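PDB 3G7Q: valine-pyruvate aminotransferase from Salmonella typhimurium, which catalyses the pyridoxal 5'-phosphate-dependent transfer of an amino group from L-valine to pyruvate, a reaction that probably contributes to alanine biosynthesis. Local coordinates for residues Y311-Y325 / M390-K404. Numbering follows the deposited sequence.
Sequences YYQRVQQTIAIIRRY and MNYVPEPDKIEAGVK
V315 lies over one face of the Y392 ring, its CB 3.7 Å from the ring centroid in a CH-pi contact, while the edge of the Y311 ring faces Y392 CE1 and V393 CG2. Set between the backbone N and the carbonyl carbon (chi1 66°), CG of Y392 carries the ring against the helix backbone; a tyrosine suits this place: its flat ring lies against V315, and its hydroxyl hydrogen-bonds A339 O. At the other end, K404 CA sits over a face of the Y325 ring, and E400 OE2 lies at that ring's edge. There Y325 OH donates to the anti lone pair of E400 OE2 at 2.6 Å. R324 grips the same carboxylate end-on: NH2 meets OE1 at 3.0 Å, nearly straight at 177°, and NH1 meets OE2, both from above the carboxylate plane. The long E400 chain, extended beyond CG, carries its carboxylate to three donors on two residues, and OE2 accepts two of them. In this class I aminotransferase, helix 299-325 packs beside the C-terminal helix 396-416, where the axes of 311-325 and 396-404 cross at -30° and approach to 9.5 Å, and against the sheet containing strand 387-391. Branched I321 fills the interface as a knob among P396, I399, E400 and V403, its CD1 4.0 Å from I399 CG2. T318 is suited by its two branches: OG1 bonds back to R314 O, and CG2 meets CE of the selenomethionine M390 tip to tip at 3.8 Å.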
# COMPACT_ATOMS: atom_id res chain seq x y z
N TYR A 311 24.76 14.53 -2.16
CA TYR A 311 23.87 15.48 -1.50
C TYR A 311 24.63 16.53 -0.69
O TYR A 311 24.21 17.65 -0.61
CB TYR A 311 22.88 14.75 -0.61
CG TYR A 311 21.78 14.01 -1.37
CD1 TYR A 311 20.69 14.69 -1.87
CD2 TYR A 311 21.83 12.63 -1.58
CE1 TYR A 311 19.71 14.04 -2.54
CE2 TYR A 311 20.82 11.96 -2.26
CZ TYR A 311 19.78 12.67 -2.75
OH TYR A 311 18.74 12.06 -3.43
N TYR A 312 25.74 16.14 -0.07
CA TYR A 312 26.52 17.09 0.72
C TYR A 312 27.04 18.21 -0.19
O TYR A 312 26.93 19.41 0.12
CB TYR A 312 27.64 16.37 1.42
CG TYR A 312 28.48 17.29 2.28
CD1 TYR A 312 27.93 17.90 3.40
CD2 TYR A 312 29.78 17.55 1.96
CE1 TYR A 312 28.71 18.75 4.21
CE2 TYR A 312 30.55 18.39 2.75
CZ TYR A 312 30.00 18.97 3.87
OH TYR A 312 30.79 19.80 4.64
N GLN A 313 27.53 17.84 -1.36
CA GLN A 313 28.00 18.87 -2.28
C GLN A 313 26.87 19.75 -2.76
O GLN A 313 27.03 20.98 -2.90
CB GLN A 313 28.63 18.24 -3.49
CG GLN A 313 29.37 19.26 -4.32
CD GLN A 313 29.47 18.87 -5.75
OE1 GLN A 313 30.53 18.43 -6.22
NE2 GLN A 313 28.35 19.01 -6.47
N ARG A 314 25.74 19.12 -3.06
CA ARG A 314 24.59 19.84 -3.58
C ARG A 314 23.99 20.80 -2.54
O ARG A 314 23.58 21.90 -2.89
CB ARG A 314 23.56 18.85 -4.14
CG ARG A 314 22.55 19.45 -5.10
CD ARG A 314 23.27 20.06 -6.35
NE ARG A 314 23.82 19.07 -7.28
CZ ARG A 314 23.12 18.48 -8.26
NH1 ARG A 314 21.84 18.73 -8.45
NH2 ARG A 314 23.72 17.60 -9.05
N VAL A 315 23.95 20.40 -1.26
CA VAL A 315 23.41 21.27 -0.23
C VAL A 315 24.34 22.47 -0.05
O VAL A 315 23.87 23.60 0.09
CB VAL A 315 23.07 20.55 1.12
CG1 VAL A 315 24.29 20.24 1.95
CG2 VAL A 315 22.10 21.41 1.91
N GLN A 316 25.65 22.25 -0.09
CA GLN A 316 26.59 23.35 0.06
C GLN A 316 26.48 24.34 -1.10
O GLN A 316 26.53 25.57 -0.92
CB GLN A 316 28.02 22.81 0.18
CG GLN A 316 28.27 22.12 1.51
CD GLN A 316 29.78 21.89 1.73
OE1 GLN A 316 30.46 21.35 0.87
NE2 GLN A 316 30.27 22.31 2.88
N GLN A 317 26.35 23.81 -2.30
CA GLN A 317 26.20 24.65 -3.48
C GLN A 317 24.93 25.48 -3.41
O GLN A 317 24.93 26.68 -3.72
CB GLN A 317 26.20 23.77 -4.73
CG GLN A 317 27.58 23.23 -5.08
CD GLN A 317 27.58 22.09 -6.06
OE1 GLN A 317 28.66 21.58 -6.44
NE2 GLN A 317 26.40 21.63 -6.46
N THR A 318 23.84 24.86 -2.97
CA THR A 318 22.56 25.57 -2.87
C THR A 318 22.59 26.69 -1.83
O THR A 318 22.06 27.80 -2.06
CB THR A 318 21.43 24.56 -2.57
OG1 THR A 318 21.40 23.57 -3.62
CG2 THR A 318 20.07 25.27 -2.44
N ILE A 319 23.22 26.44 -0.69
CA ILE A 319 23.35 27.48 0.31
C ILE A 319 24.14 28.65 -0.26
O ILE A 319 23.81 29.81 -0.01
CB ILE A 319 23.99 26.95 1.61
CG1 ILE A 319 22.98 26.04 2.32
CG2 ILE A 319 24.40 28.12 2.54
CD1 ILE A 319 23.54 25.30 3.55
N ALA A 320 25.19 28.35 -0.99
CA ALA A 320 26.02 29.41 -1.58
C ALA A 320 25.18 30.27 -2.55
O ALA A 320 25.35 31.48 -2.58
CB ALA A 320 27.24 28.85 -2.28
N ILE A 321 24.29 29.63 -3.32
CA ILE A 321 23.40 30.34 -4.25
C ILE A 321 22.50 31.25 -3.44
O ILE A 321 22.40 32.44 -3.71
CB ILE A 321 22.56 29.38 -5.13
CG1 ILE A 321 23.45 28.61 -6.12
CG2 ILE A 321 21.48 30.14 -5.93
CD1 ILE A 321 22.70 27.45 -6.85
N ILE A 322 21.87 30.70 -2.40
CA ILE A 322 20.99 31.48 -1.54
C ILE A 322 21.71 32.71 -0.99
O ILE A 322 21.19 33.83 -1.03
CB ILE A 322 20.43 30.63 -0.36
CG1 ILE A 322 19.46 29.55 -0.89
CG2 ILE A 322 19.72 31.53 0.69
CD1 ILE A 322 19.05 28.54 0.18
N ARG A 323 22.91 32.50 -0.47
CA ARG A 323 23.66 33.60 0.14
C ARG A 323 24.11 34.69 -0.84
O ARG A 323 24.40 35.83 -0.42
CB ARG A 323 24.82 33.02 0.95
CG ARG A 323 24.33 32.30 2.21
CD ARG A 323 23.92 33.30 3.26
NE ARG A 323 23.33 32.71 4.48
CZ ARG A 323 22.11 32.90 4.96
NH1 ARG A 323 21.25 33.72 4.35
NH2 ARG A 323 21.77 32.30 6.10
N ARG A 324 24.15 34.40 -2.14
CA ARG A 324 24.42 35.46 -3.13
C ARG A 324 23.26 36.42 -3.20
O ARG A 324 23.45 37.57 -3.59
CB ARG A 324 24.70 34.89 -4.50
CG ARG A 324 26.10 34.28 -4.56
CD ARG A 324 26.57 34.01 -5.96
NE ARG A 324 26.04 32.79 -6.50
CZ ARG A 324 25.18 32.70 -7.52
NH1 ARG A 324 24.70 33.77 -8.17
NH2 ARG A 324 24.81 31.50 -7.90
N TYR A 325 22.07 35.96 -2.82
CA TYR A 325 20.84 36.78 -2.91
C TYR A 325 20.26 37.25 -1.60
O TYR A 325 19.57 38.29 -1.57
CB TYR A 325 19.76 35.99 -3.66
CG TYR A 325 20.06 35.79 -5.13
CD1 TYR A 325 19.69 36.75 -6.06
CD2 TYR A 325 20.75 34.64 -5.59
CE1 TYR A 325 19.98 36.59 -7.39
CE2 TYR A 325 21.07 34.50 -6.92
CZ TYR A 325 20.65 35.47 -7.82
OH TYR A 325 20.91 35.35 -9.17
N MSE A 390 12.06 24.13 1.13
CA MSE A 390 12.42 23.90 -0.26
C MSE A 390 13.23 22.60 -0.36
O MSE A 390 13.84 22.15 0.62
CB MSE A 390 13.23 25.05 -0.85
CG MSE A 390 14.51 25.36 -0.14
SE MSE A 390 15.58 26.60 -1.29
CE MSE A 390 16.29 25.35 -2.53
N ASN A 391 13.26 22.04 -1.57
CA ASN A 391 14.02 20.83 -1.90
C ASN A 391 15.26 21.32 -2.65
O ASN A 391 15.11 22.07 -3.61
CB ASN A 391 13.15 19.90 -2.75
CG ASN A 391 13.83 18.59 -3.08
OD1 ASN A 391 15.02 18.57 -3.42
ND2 ASN A 391 13.06 17.49 -3.03
N TYR A 392 16.46 20.96 -2.18
CA TYR A 392 17.72 21.46 -2.82
C TYR A 392 18.28 20.57 -3.94
O TYR A 392 19.36 20.85 -4.47
CB TYR A 392 18.80 21.72 -1.76
CG TYR A 392 19.33 20.51 -1.02
CD1 TYR A 392 20.30 19.68 -1.60
CD2 TYR A 392 18.91 20.22 0.26
CE1 TYR A 392 20.78 18.57 -0.95
CE2 TYR A 392 19.42 19.14 0.95
CZ TYR A 392 20.34 18.30 0.34
OH TYR A 392 20.83 17.20 1.01
N VAL A 393 17.54 19.54 -4.30
CA VAL A 393 17.95 18.58 -5.35
C VAL A 393 17.84 19.04 -6.81
O VAL A 393 18.67 18.62 -7.62
CB VAL A 393 17.10 17.27 -5.23
CG1 VAL A 393 17.18 16.45 -6.49
CG2 VAL A 393 17.52 16.50 -4.02
N PRO A 394 16.83 19.85 -7.17
CA PRO A 394 16.73 20.24 -8.59
C PRO A 394 18.00 20.90 -9.16
O PRO A 394 18.85 21.38 -8.42
CB PRO A 394 15.56 21.22 -8.60
CG PRO A 394 14.74 20.78 -7.46
CD PRO A 394 15.73 20.43 -6.40
N GLU A 395 18.10 20.94 -10.49
CA GLU A 395 19.32 21.48 -11.09
C GLU A 395 19.57 22.92 -10.66
O GLU A 395 18.63 23.70 -10.49
CB GLU A 395 19.30 21.35 -12.62
CG GLU A 395 19.29 19.88 -13.12
CD GLU A 395 20.45 19.06 -12.58
OE1 GLU A 395 21.60 19.55 -12.53
OE2 GLU A 395 20.22 17.90 -12.17
N PRO A 396 20.83 23.28 -10.48
CA PRO A 396 21.20 24.62 -9.99
C PRO A 396 20.69 25.83 -10.78
O PRO A 396 20.50 26.91 -10.19
CB PRO A 396 22.73 24.61 -9.99
CG PRO A 396 23.13 23.41 -10.71
CD PRO A 396 22.03 22.43 -10.67
N ASP A 397 20.47 25.67 -12.08
CA ASP A 397 19.94 26.79 -12.84
C ASP A 397 18.51 27.05 -12.39
O ASP A 397 18.08 28.21 -12.35
CB ASP A 397 20.07 26.59 -14.36
CG ASP A 397 19.23 25.45 -14.88
OD1 ASP A 397 19.01 24.46 -14.15
OD2 ASP A 397 18.81 25.53 -16.06
N LYS A 398 17.78 25.97 -12.08
CA LYS A 398 16.41 26.09 -11.59
C LYS A 398 16.40 26.66 -10.17
O LYS A 398 15.61 27.52 -9.86
CB LYS A 398 15.69 24.75 -11.61
CG LYS A 398 15.33 24.27 -13.02
CD LYS A 398 14.23 25.12 -13.63
N ILE A 399 17.31 26.17 -9.34
CA ILE A 399 17.49 26.69 -7.98
C ILE A 399 17.76 28.18 -8.03
O ILE A 399 17.07 28.97 -7.37
CB ILE A 399 18.62 26.00 -7.22
CG1 ILE A 399 18.32 24.51 -6.97
CG2 ILE A 399 18.88 26.71 -5.89
CD1 ILE A 399 17.23 24.23 -6.01
N GLU A 400 18.71 28.60 -8.86
CA GLU A 400 19.05 30.00 -8.89
C GLU A 400 17.90 30.88 -9.38
O GLU A 400 17.70 31.96 -8.84
CB GLU A 400 20.28 30.26 -9.72
CG GLU A 400 20.62 31.73 -9.67
CD GLU A 400 22.05 32.05 -9.92
OE1 GLU A 400 22.86 31.11 -10.08
OE2 GLU A 400 22.34 33.26 -9.93
N ALA A 401 17.18 30.43 -10.41
CA ALA A 401 16.04 31.19 -10.90
C ALA A 401 14.98 31.33 -9.81
O ALA A 401 14.38 32.41 -9.67
CB ALA A 401 15.46 30.54 -12.16
N GLY A 402 14.73 30.26 -9.06
CA GLY A 402 13.76 30.30 -7.94
C GLY A 402 14.19 31.23 -6.82
O GLY A 402 13.38 32.02 -6.27
N VAL A 403 15.46 31.15 -6.45
CA VAL A 403 16.04 31.97 -5.38
C VAL A 403 16.03 33.44 -5.76
O VAL A 403 15.72 34.30 -4.92
CB VAL A 403 17.47 31.46 -4.99
CG1 VAL A 403 18.23 32.49 -4.14
CG2 VAL A 403 17.37 30.10 -4.26
N LYS A 404 16.34 33.75 -7.01
CA LYS A 404 16.31 35.13 -7.47
C LYS A 404 14.91 35.72 -7.28
O LYS A 404 14.76 36.86 -6.78
CB LYS A 404 16.74 35.20 -8.93
CG LYS A 404 16.72 36.62 -9.52
CD LYS A 404 17.24 36.63 -10.94
CE LYS A 404 17.20 38.03 -11.53
NZ LYS A 404 17.80 38.01 -12.89